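Long-range contacts in aminotransferase, class III (Thermomicrobium roseum, PDB 6IO1), which is a thermostable (S)-enantioselective omega-transaminase that probably transfers amino groups by way of its pyridoxal 5'-phosphate cofactor: residues B[63-68]-B[291-296]; B[183-188]-B[203-208]; B[221-226]-B[256-261]. All coordinates share one frame; numbering follows the deposited sequence.

In the fold
Followed from the N terminus, the chain first reaches 63-68, in the loop ahead of helix 70-82; this loop meets 291-296, in the loop between strands 284-287 and 299-304, only after 222 intervening residues. Interaction 1 closes a long loop, and the other two contacts fall within it, in series without crossing. Interaction 2 ties the end of strand 181-184 to helix 198-216. The chain then runs into strand 221-226, which interaction 3 pairs with strand 256-260 after helix 242-253. Interactions 2 and 3 serve one mixed sheet and touch where Leu184 CD1 lies 3.6 Å from Phe224 CE2. Interaction 1 lies on the opposite side of the chain's centre, about 26 Å from interaction 3 between centres.

Interaction 1 of 3, residues B[63-68]-B[291-296]; sequences VNIGHG and ITSGYV
Ile65 folds round the hydroxyl of Ser293, and its side chain can be followed atom by atom against that oxygen. CB begins the contact 3.6 Å from Ser293 OG, CG2 stands beside it, and CG1 is closer still at 3.2 Å. The chain then passes on, so that CD1 ends 4.0 Å from Ser293 OG. This approach depends on chi1 of 72°, which sets CG1 between the backbone N and the carbonyl carbon. The same hydroxyl accepts a hydrogen bond from Ile65 N at 3.0 Å, with an angle of 160° at the hydrogen. Beside it, Val63 CA makes a CA-H...O contact of 3.3 Å with Ser293 O.

Ser293 and Gly294 occupy the central positions of a type I' beta turn from Thr292 to Tyr295, a few residues beyond Lys289 of the cofactor pocket. From the end of this turn the Tyr295 ring reaches along the other loop. Its OH donates to Gly66 O over a short 2.5 Å, in the carbonyl plane and on a lone pair. Gly294 O is hydrogen-bonded to NE2 of His327 of the second subunit, which places the turn at the dimer interface.

Each hydroxyl has a second partner, Asn337 OD1 for Ser293 and Arg69 N for Tyr295. Both are therefore probably donor and acceptor at once, a pairing that would fix their rotation and satisfy two buried polar groups.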
loop_
_atom_site.group_PDB
_atom_site.type_symbol
_atom_site.label_atom_id
_atom_site.label_comp_id
_atom_site.label_asym_id
_atom_site.label_seq_id
_atom_site.Cartn_x
_atom_site.Cartn_y
_atom_site.Cartn_z
ATOM N N VAL B 63 10.454 1.445 13.892
ATOM C CA VAL B 63 10.290 0.682 15.128
ATOM C C VAL B 63 10.546 1.607 16.312
ATOM O O VAL B 63 11.577 1.511 16.987
ATOM C CB VAL B 63 11.207 -0.555 15.161
ATOM C CG1 VAL B 63 10.844 -1.452 16.337
ATOM C CG2 VAL B 63 11.090 -1.331 13.862
ATOM N N ASN B 64 9.603 2.520 16.559
ATOM C CA ASN B 64 9.834 3.606 17.507
ATOM C C ASN B 64 9.912 3.115 18.950
ATOM O O ASN B 64 10.787 3.551 19.706
ATOM C CB ASN B 64 8.746 4.667 17.346
ATOM C CG ASN B 64 8.886 5.445 16.052
ATOM O OD1 ASN B 64 9.649 5.060 15.165
ATOM N ND2 ASN B 64 8.153 6.546 15.938
ATOM N N ILE B 65 9.010 2.216 19.364
ATOM C CA ILE B 65 9.014 1.752 20.750
ATOM C C ILE B 65 9.905 0.535 20.958
ATOM O O ILE B 65 9.959 0.003 22.075
ATOM C CB ILE B 65 7.591 1.435 21.259
ATOM C CG1 ILE B 65 7.052 0.151 20.624
ATOM C CG2 ILE B 65 6.658 2.610 21.008
ATOM C CD1 ILE B 65 5.765 -0.339 21.255
ATOM N N GLY B 66 10.608 0.081 19.925
ATOM C CA GLY B 66 11.530 -1.026 20.056
ATOM C C GLY B 66 10.887 -2.373 19.780
ATOM O O GLY B 66 9.667 -2.519 19.677
ATOM N N HIS B 67 11.746 -3.382 19.658
ATOM C CA HIS B 67 11.296 -4.734 19.373
ATOM C C HIS B 67 10.849 -5.437 20.654
ATOM O O HIS B 67 11.193 -5.038 21.771
ATOM C CB HIS B 67 12.408 -5.550 18.712
ATOM C CG HIS B 67 12.940 -4.954 17.444
ATOM N ND1 HIS B 67 12.247 -4.994 16.253
ATOM C CD2 HIS B 67 14.110 -4.327 17.178
ATOM C CE1 HIS B 67 12.963 -4.406 15.311
ATOM N NE2 HIS B 67 14.097 -3.992 15.845
ATOM N N GLY B 68 10.069 -6.502 20.475
ATOM C CA GLY B 68 9.740 -7.405 21.561
ATOM C C GLY B 68 8.667 -6.957 22.527
ATOM O O GLY B 68 8.632 -7.451 23.657
ATOM N N ILE B 291 3.423 4.827 13.726
ATOM C CA ILE B 291 2.082 4.738 14.311
ATOM C C ILE B 291 1.848 3.382 14.967
ATOM O O ILE B 291 1.185 3.283 16.007
ATOM C CB ILE B 291 1.006 5.051 13.250
ATOM C CG1 ILE B 291 -0.376 5.113 13.904
ATOM C CG2 ILE B 291 1.028 4.029 12.118
ATOM C CD1 ILE B 291 -1.460 5.642 12.997
ATOM N N THR B 292 2.394 2.317 14.382
ATOM C CA THR B 292 2.324 0.984 14.960
ATOM C C THR B 292 3.686 0.471 15.394
ATOM O O THR B 292 3.794 -0.691 15.802
ATOM C CB THR B 292 1.706 -0.006 13.965
ATOM O OG1 THR B 292 2.432 0.041 12.731
ATOM C CG2 THR B 292 0.253 0.334 13.704
ATOM N N SER B 293 4.724 1.301 15.299
ATOM C CA SER B 293 6.110 0.896 15.511
ATOM C C SER B 293 6.539 -0.184 14.525
ATOM O O SER B 293 7.476 -0.942 14.794
ATOM C CB SER B 293 6.355 0.439 16.953
ATOM O OG SER B 293 6.511 1.556 17.814
ATOM N N GLY B 294 5.860 -0.267 13.382
ATOM C CA GLY B 294 6.153 -1.264 12.378
ATOM C C GLY B 294 5.632 -2.649 12.681
ATOM O O GLY B 294 5.883 -3.571 11.893
ATOM N N TYR B 295 4.915 -2.831 13.792
ATOM C CA TYR B 295 4.433 -4.161 14.155
ATOM C C TYR B 295 3.389 -4.673 13.167
ATOM O O TYR B 295 3.332 -5.877 12.892
ATOM C CB TYR B 295 3.880 -4.142 15.582
ATOM C CG TYR B 295 4.958 -4.202 16.646
ATOM C CD1 TYR B 295 5.939 -3.221 16.723
ATOM C CD2 TYR B 295 4.995 -5.237 17.571
ATOM C CE1 TYR B 295 6.928 -3.271 17.688
ATOM C CE2 TYR B 295 5.981 -5.296 18.540
ATOM C CZ TYR B 295 6.944 -4.311 18.594
ATOM O OH TYR B 295 7.926 -4.364 19.556
ATOM N N VAL B 296 2.550 -3.787 12.638
ATOM C CA VAL B 296 1.574 -4.137 11.605
ATOM C C VAL B 296 1.554 -3.005 10.583
ATOM O O VAL B 296 1.626 -1.829 10.971
ATOM C CB VAL B 296 0.172 -4.375 12.199
ATOM C CG1 VAL B 296 -0.818 -4.754 11.108
ATOM C CG2 VAL B 296 0.201 -5.458 13.268
#

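Interaction 2 of 3, residues B[183-188]-B[203-208]; sequences HLTAPY and ARLVQE
Glu208 reaches out from its helix and takes Thr185 in a two-pronged grip. OE2 accepts from the backbone, Thr185 N lying 2.9 Å away with an almost straight N-H (168°), while OE1 accepts from Thr185 OG1 at 2.6 Å. Both oxygens use their syn lone pairs, so the two donors sit side by side in front of the carboxylate, one to each oxygen. What allows this is the threonine's chi1 of 73°, which turns OG1 to stand between the backbone N and the carbonyl carbon. Thr185 CG2 follows, 3.2 Å from Glu208 OE2, and on the strand side Leu184 CB lies 3.6 Å from the same oxygen.

One helical turn earlier, Leu205 divides its methyls. CD2 approaches Thr185 OG1, and CD1 packs on Pro187 CB at 3.9 Å. The contact belongs to a crossover of the alpha/beta sheet: strand 181-184, outermost of its sheet within the chain, is followed by helix 198-216, which leads back past strand 146-150 to strand 221-226. Just beyond the strand the chain bends through an inverse gamma turn centred on Pro187, and Tyr188 then takes the N-cap position of a helix.

A second shell holds these groups in place. Tyr242 of helix 242-253 touches both Pro187 and Leu205, whereas Leu184 is packed on Leu209 and Thr212 of the gripping helix and on Arg150 of the adjoining strand.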
loop_
_atom_site.group_PDB
_atom_site.type_symbol
_atom_site.label_atom_id
_atom_site.label_comp_id
_atom_site.label_asym_id
_atom_site.label_seq_id
_atom_site.Cartn_x
_atom_site.Cartn_y
_atom_site.Cartn_z
ATOM N N HIS B 183 8.848 20.702 -8.925
ATOM C CA HIS B 183 9.866 20.447 -7.913
ATOM C C HIS B 183 10.628 21.728 -7.609
ATOM O O HIS B 183 11.178 22.362 -8.515
ATOM C CB HIS B 183 10.810 19.336 -8.363
ATOM C CG HIS B 183 10.154 17.994 -8.399
ATOM N ND1 HIS B 183 9.561 17.483 -9.534
ATOM C CD2 HIS B 183 9.953 17.079 -7.423
ATOM C CE1 HIS B 183 9.043 16.300 -9.260
ATOM N NE2 HIS B 183 9.266 16.031 -7.987
ATOM N N LEU B 184 10.650 22.099 -6.332
ATOM C CA LEU B 184 11.385 23.249 -5.838
ATOM C C LEU B 184 12.758 22.810 -5.325
ATOM O O LEU B 184 13.053 21.619 -5.201
ATOM C CB LEU B 184 10.593 23.952 -4.734
ATOM C CG LEU B 184 9.175 24.442 -5.023
ATOM C CD1 LEU B 184 8.378 24.606 -3.735
ATOM C CD2 LEU B 184 9.210 25.749 -5.785
ATOM N N THR B 185 13.612 23.790 -5.036
ATOM C CA THR B 185 14.918 23.482 -4.468
ATOM C C THR B 185 14.786 23.055 -3.011
ATOM O O THR B 185 13.911 23.524 -2.277
ATOM C CB THR B 185 15.866 24.680 -4.565
ATOM O OG1 THR B 185 15.479 25.686 -3.620
ATOM C CG2 THR B 185 15.861 25.261 -5.966
ATOM N N ALA B 186 15.641 22.113 -2.606
ATOM C CA ALA B 186 15.662 21.619 -1.210
ATOM C C ALA B 186 16.303 22.680 -0.306
ATOM O O ALA B 186 17.280 23.314 -0.749
ATOM C CB ALA B 186 16.424 20.319 -1.151
ATOM N N PRO B 187 15.838 22.871 0.950
ATOM C CA PRO B 187 16.454 23.842 1.857
ATOM C C PRO B 187 17.662 23.114 2.463
ATOM O O PRO B 187 17.626 22.755 3.625
ATOM C CB PRO B 187 15.364 24.052 2.915
ATOM C CG PRO B 187 14.652 22.718 2.972
ATOM C CD PRO B 187 14.696 22.183 1.555
ATOM N N TYR B 188 18.698 22.937 1.637
ATOM C CA TYR B 188 19.912 22.195 1.976
ATOM C C TYR B 188 21.057 23.204 2.058
ATOM O O TYR B 188 21.745 23.474 1.074
ATOM C CB TYR B 188 20.134 21.114 0.920
ATOM C CG TYR B 188 21.338 20.215 1.074
ATOM C CD1 TYR B 188 21.914 19.972 2.311
ATOM C CD2 TYR B 188 21.881 19.582 -0.037
ATOM C CE1 TYR B 188 23.012 19.136 2.428
ATOM C CE2 TYR B 188 22.971 18.748 0.074
ATOM C CZ TYR B 188 23.534 18.527 1.308
ATOM O OH TYR B 188 24.624 17.694 1.417
ATOM N N ALA B 203 14.959 33.744 2.937
ATOM C CA ALA B 203 14.468 34.765 2.016
ATOM C C ALA B 203 14.597 34.302 0.571
ATOM O O ALA B 203 13.675 34.487 -0.236
ATOM C CB ALA B 203 15.222 36.077 2.233
ATOM N N ARG B 204 15.729 33.679 0.231
ATOM C CA ARG B 204 15.912 33.168 -1.126
ATOM C C ARG B 204 14.888 32.086 -1.449
ATOM O O ARG B 204 14.311 32.069 -2.546
ATOM C CB ARG B 204 17.319 32.599 -1.292
ATOM C CG ARG B 204 18.454 33.602 -1.319
ATOM C CD ARG B 204 19.734 32.865 -1.678
ATOM N NE ARG B 204 20.870 33.745 -1.925
ATOM C CZ ARG B 204 22.019 33.334 -2.451
ATOM N NH1 ARG B 204 22.170 32.065 -2.803
ATOM N NH2 ARG B 204 23.010 34.193 -2.643
ATOM N N LEU B 205 14.650 31.173 -0.504
ATOM C CA LEU B 205 13.684 30.102 -0.734
ATOM C C LEU B 205 12.273 30.654 -0.906
ATOM O O LEU B 205 11.517 30.195 -1.773
ATOM C CB LEU B 205 13.739 29.096 0.415
ATOM C CG LEU B 205 15.089 28.399 0.606
ATOM C CD1 LEU B 205 15.221 27.856 2.019
ATOM C CD2 LEU B 205 15.282 27.292 -0.421
ATOM N N VAL B 206 11.902 31.643 -0.088
ATOM C CA VAL B 206 10.585 32.262 -0.204
ATOM C C VAL B 206 10.436 32.947 -1.555
ATOM O O VAL B 206 9.388 32.854 -2.206
ATOM C CB VAL B 206 10.358 33.247 0.958
ATOM C CG1 VAL B 206 9.154 34.137 0.683
ATOM C CG2 VAL B 206 10.182 32.495 2.262
ATOM N N GLN B 207 11.486 33.646 -1.997
ATOM C CA GLN B 207 11.442 34.308 -3.296
ATOM C C GLN B 207 11.261 33.297 -4.420
ATOM O O GLN B 207 10.460 33.512 -5.343
ATOM C CB GLN B 207 12.726 35.112 -3.495
ATOM C CG GLN B 207 12.793 35.936 -4.764
ATOM C CD GLN B 207 13.951 36.914 -4.736
ATOM O OE1 GLN B 207 13.769 38.102 -4.467
ATOM N NE2 GLN B 207 15.154 36.415 -4.996
ATOM N N GLU B 208 11.989 32.181 -4.351
ATOM C CA GLU B 208 11.836 31.146 -5.369
ATOM C C GLU B 208 10.421 30.579 -5.376
ATOM O O GLU B 208 9.831 30.387 -6.447
ATOM C CB GLU B 208 12.855 30.033 -5.147
ATOM C CG GLU B 208 12.568 28.805 -5.980
ATOM C CD GLU B 208 13.296 27.590 -5.483
ATOM O OE1 GLU B 208 14.210 27.747 -4.643
ATOM O OE2 GLU B 208 12.943 26.470 -5.911
#

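Interaction 3 of 3, residues B[221-226]-B[256-261]; sequences IAAFIG and LLILDE. With PMP (4'-deoxy-4'-aminopyridoxal-5'-phosphate), chain C.
Phe224 lies alongside Leu257, the two side chains pointing the same way, with ring atom CD1 of Phe224 3.6 Å from the leucine's CD1. The register puts both on one face of the sheet, and in both CG is anti to the backbone N (chi1 169° and 171°), so they lean the same way. The next residue on that face is Gly226, where a CB would be crowded by the Phe224 ring. On the other face Ile258 spans two partners: its CD1 rests 3.7 Å from Ala223 CB, and its CG2 lies 3.8 Å from Ile225 CD1.

Five backbone bonds join the strands in parallel register, from the longer one at Leu256 N and Ala222 O to the last, where Asp260 N meets Gly226 O at 2.8 Å. That last N-H is nearly straight (176°), although the donor stands above the carbonyl plane. It sets Asp260 at the strand's C-terminal end, with OD2 3.1 Å from the pyridine N1 of the bound pyridoxamine phosphate, the aspartate-to-ring-nitrogen pairing characteristic of fold type I pyridoxal phosphate enzymes. OD2 is hydrogen-bonded to His155 ND1 and Asn125 ND2, and OD1 to Val262 N. An alanine here would probably leave N1 without its acidic partner and strip His155 and Asn125 of their shared acceptor, freeing both to turn.

Helix 242-253, the link of this beta-alpha-beta unit, covers Phe224, Leu257 and Leu259; helix 121-138 packs on Ile225 and Leu256 across the sheet, and strands 146-150 and 284-287 flank the pair.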
loop_
_atom_site.group_PDB
_atom_site.type_symbol
_atom_site.label_atom_id
_atom_site.label_comp_id
_atom_site.label_asym_id
_atom_site.label_seq_id
_atom_site.Cartn_x
_atom_site.Cartn_y
_atom_site.Cartn_z
ATOM N N ILE B 221 -2.512 25.461 -8.868
ATOM C CA ILE B 221 -1.733 24.695 -7.900
ATOM C C ILE B 221 -2.663 24.236 -6.783
ATOM O O ILE B 221 -3.170 25.050 -6.005
ATOM C CB ILE B 221 -0.557 25.512 -7.348
ATOM C CG1 ILE B 221 0.350 25.972 -8.490
ATOM C CG2 ILE B 221 0.228 24.692 -6.338
ATOM C CD1 ILE B 221 1.517 26.822 -8.040
ATOM N N ALA B 222 -2.883 22.922 -6.705
ATOM C CA ALA B 222 -3.753 22.356 -5.682
ATOM C C ALA B 222 -3.099 22.379 -4.305
ATOM O O ALA B 222 -3.734 22.767 -3.318
ATOM C CB ALA B 222 -4.143 20.928 -6.064
ATOM N N ALA B 223 -1.832 21.974 -4.210
ATOM C CA ALA B 223 -1.227 21.823 -2.892
ATOM C C ALA B 223 0.293 21.805 -2.988
ATOM O O ALA B 223 0.879 21.701 -4.069
ATOM C CB ALA B 223 -1.726 20.549 -2.201
ATOM N N PHE B 224 0.917 21.917 -1.815
ATOM C CA PHE B 224 2.350 21.756 -1.607
ATOM C C PHE B 224 2.533 20.597 -0.638
ATOM O O PHE B 224 1.872 20.553 0.404
ATOM C CB PHE B 224 2.964 23.058 -1.056
ATOM C CG PHE B 224 4.390 22.929 -0.552
ATOM C CD1 PHE B 224 4.670 22.348 0.679
ATOM C CD2 PHE B 224 5.443 23.442 -1.292
ATOM C CE1 PHE B 224 5.971 22.245 1.139
ATOM C CE2 PHE B 224 6.747 23.346 -0.833
ATOM C CZ PHE B 224 7.010 22.747 0.384
ATOM N N ILE B 225 3.420 19.664 -0.973
ATOM C CA ILE B 225 3.678 18.498 -0.137
ATOM C C ILE B 225 5.145 18.502 0.272
ATOM O O ILE B 225 6.028 18.746 -0.558
ATOM C CB ILE B 225 3.298 17.184 -0.849
ATOM C CG1 ILE B 225 3.498 15.992 0.089
ATOM C CG2 ILE B 225 4.082 17.007 -2.145
ATOM C CD1 ILE B 225 2.803 14.731 -0.370
ATOM N N GLY B 226 5.398 18.273 1.558
ATOM C CA GLY B 226 6.759 18.232 2.052
ATOM C C GLY B 226 6.838 17.604 3.423
ATOM O O GLY B 226 5.860 17.577 4.178
ATOM N N LEU B 256 -3.129 24.481 -0.611
ATOM C CA LEU B 256 -3.170 23.552 0.508
ATOM C C LEU B 256 -1.764 23.097 0.879
ATOM O O LEU B 256 -0.872 23.002 0.033
ATOM C CB LEU B 256 -4.028 22.333 0.167
ATOM C CG LEU B 256 -5.493 22.554 -0.209
ATOM C CD1 LEU B 256 -6.169 21.223 -0.503
ATOM C CD2 LEU B 256 -6.228 23.299 0.893
ATOM N N LEU B 257 -1.566 22.827 2.165
ATOM C CA LEU B 257 -0.298 22.321 2.673
ATOM C C LEU B 257 -0.476 20.873 3.106
ATOM O O LEU B 257 -1.253 20.585 4.022
ATOM C CB LEU B 257 0.208 23.169 3.839
ATOM C CG LEU B 257 1.418 22.592 4.575
ATOM C CD1 LEU B 257 2.602 22.427 3.631
ATOM C CD2 LEU B 257 1.789 23.469 5.751
ATOM N N ILE B 258 0.241 19.970 2.447
ATOM C CA ILE B 258 0.271 18.560 2.814
ATOM C C ILE B 258 1.588 18.310 3.533
ATOM O O ILE B 258 2.662 18.381 2.925
ATOM C CB ILE B 258 0.125 17.648 1.589
ATOM C CG1 ILE B 258 -1.174 17.953 0.842
ATOM C CG2 ILE B 258 0.172 16.185 2.006
ATOM C CD1 ILE B 258 -1.282 17.255 -0.495
ATOM N N LEU B 259 1.518 18.019 4.828
ATOM C CA LEU B 259 2.706 17.744 5.626
ATOM C C LEU B 259 2.900 16.237 5.720
ATOM O O LEU B 259 2.019 15.521 6.208
ATOM C CB LEU B 259 2.593 18.363 7.018
ATOM C CG LEU B 259 3.938 18.727 7.648
ATOM C CD1 LEU B 259 4.654 19.782 6.816
ATOM C CD2 LEU B 259 3.752 19.199 9.077
ATOM N N ASP B 260 4.054 15.765 5.257
ATOM C CA ASP B 260 4.376 14.340 5.241
ATOM C C ASP B 260 5.086 14.015 6.548
ATOM O O ASP B 260 6.284 14.265 6.698
ATOM C CB ASP B 260 5.232 14.006 4.021
ATOM C CG ASP B 260 5.558 12.523 3.906
ATOM O OD1 ASP B 260 5.455 11.788 4.907
ATOM O OD2 ASP B 260 5.924 12.091 2.794
ATOM N N GLU B 261 4.346 13.440 7.495
ATOM C CA GLU B 261 4.881 13.063 8.796
ATOM C C GLU B 261 5.149 11.567 8.901
ATOM O O GLU B 261 5.140 11.018 10.008
ATOM C CB GLU B 261 3.929 13.509 9.907
ATOM C CG GLU B 261 3.788 15.017 10.038
ATOM C CD GLU B 261 4.481 15.564 11.271
ATOM O OE1 GLU B 261 5.339 14.855 11.837
ATOM O OE2 GLU B 261 4.165 16.703 11.675
HETATM N N1 PMP C . 6.821 9.170 2.913
HETATM C C2 PMP C . 8.008 9.292 3.506
HETATM C C2A PMP C . 8.339 10.573 4.207
HETATM C C3 PMP C . 8.932 8.240 3.474
HETATM O O3 PMP C . 10.140 8.394 4.090
HETATM C C4 PMP C . 8.607 7.050 2.816
HETATM C C4A PMP C . 9.587 5.904 2.769
HETATM N N4A PMP C . 10.473 5.873 3.937
HETATM C C5 PMP C . 7.353 6.942 2.199
HETATM C C6 PMP C . 6.504 8.030 2.279
HETATM C C5A PMP C . 6.948 5.694 1.476
HETATM O O4P PMP C . 6.301 4.756 2.392
HETATM P P PMP C . 5.878 3.270 1.919
HETATM O O1P PMP C . 5.222 2.626 3.125
HETATM O O2P PMP C . 4.923 3.458 0.757
HETATM O O3P PMP C . 7.170 2.588 1.516
#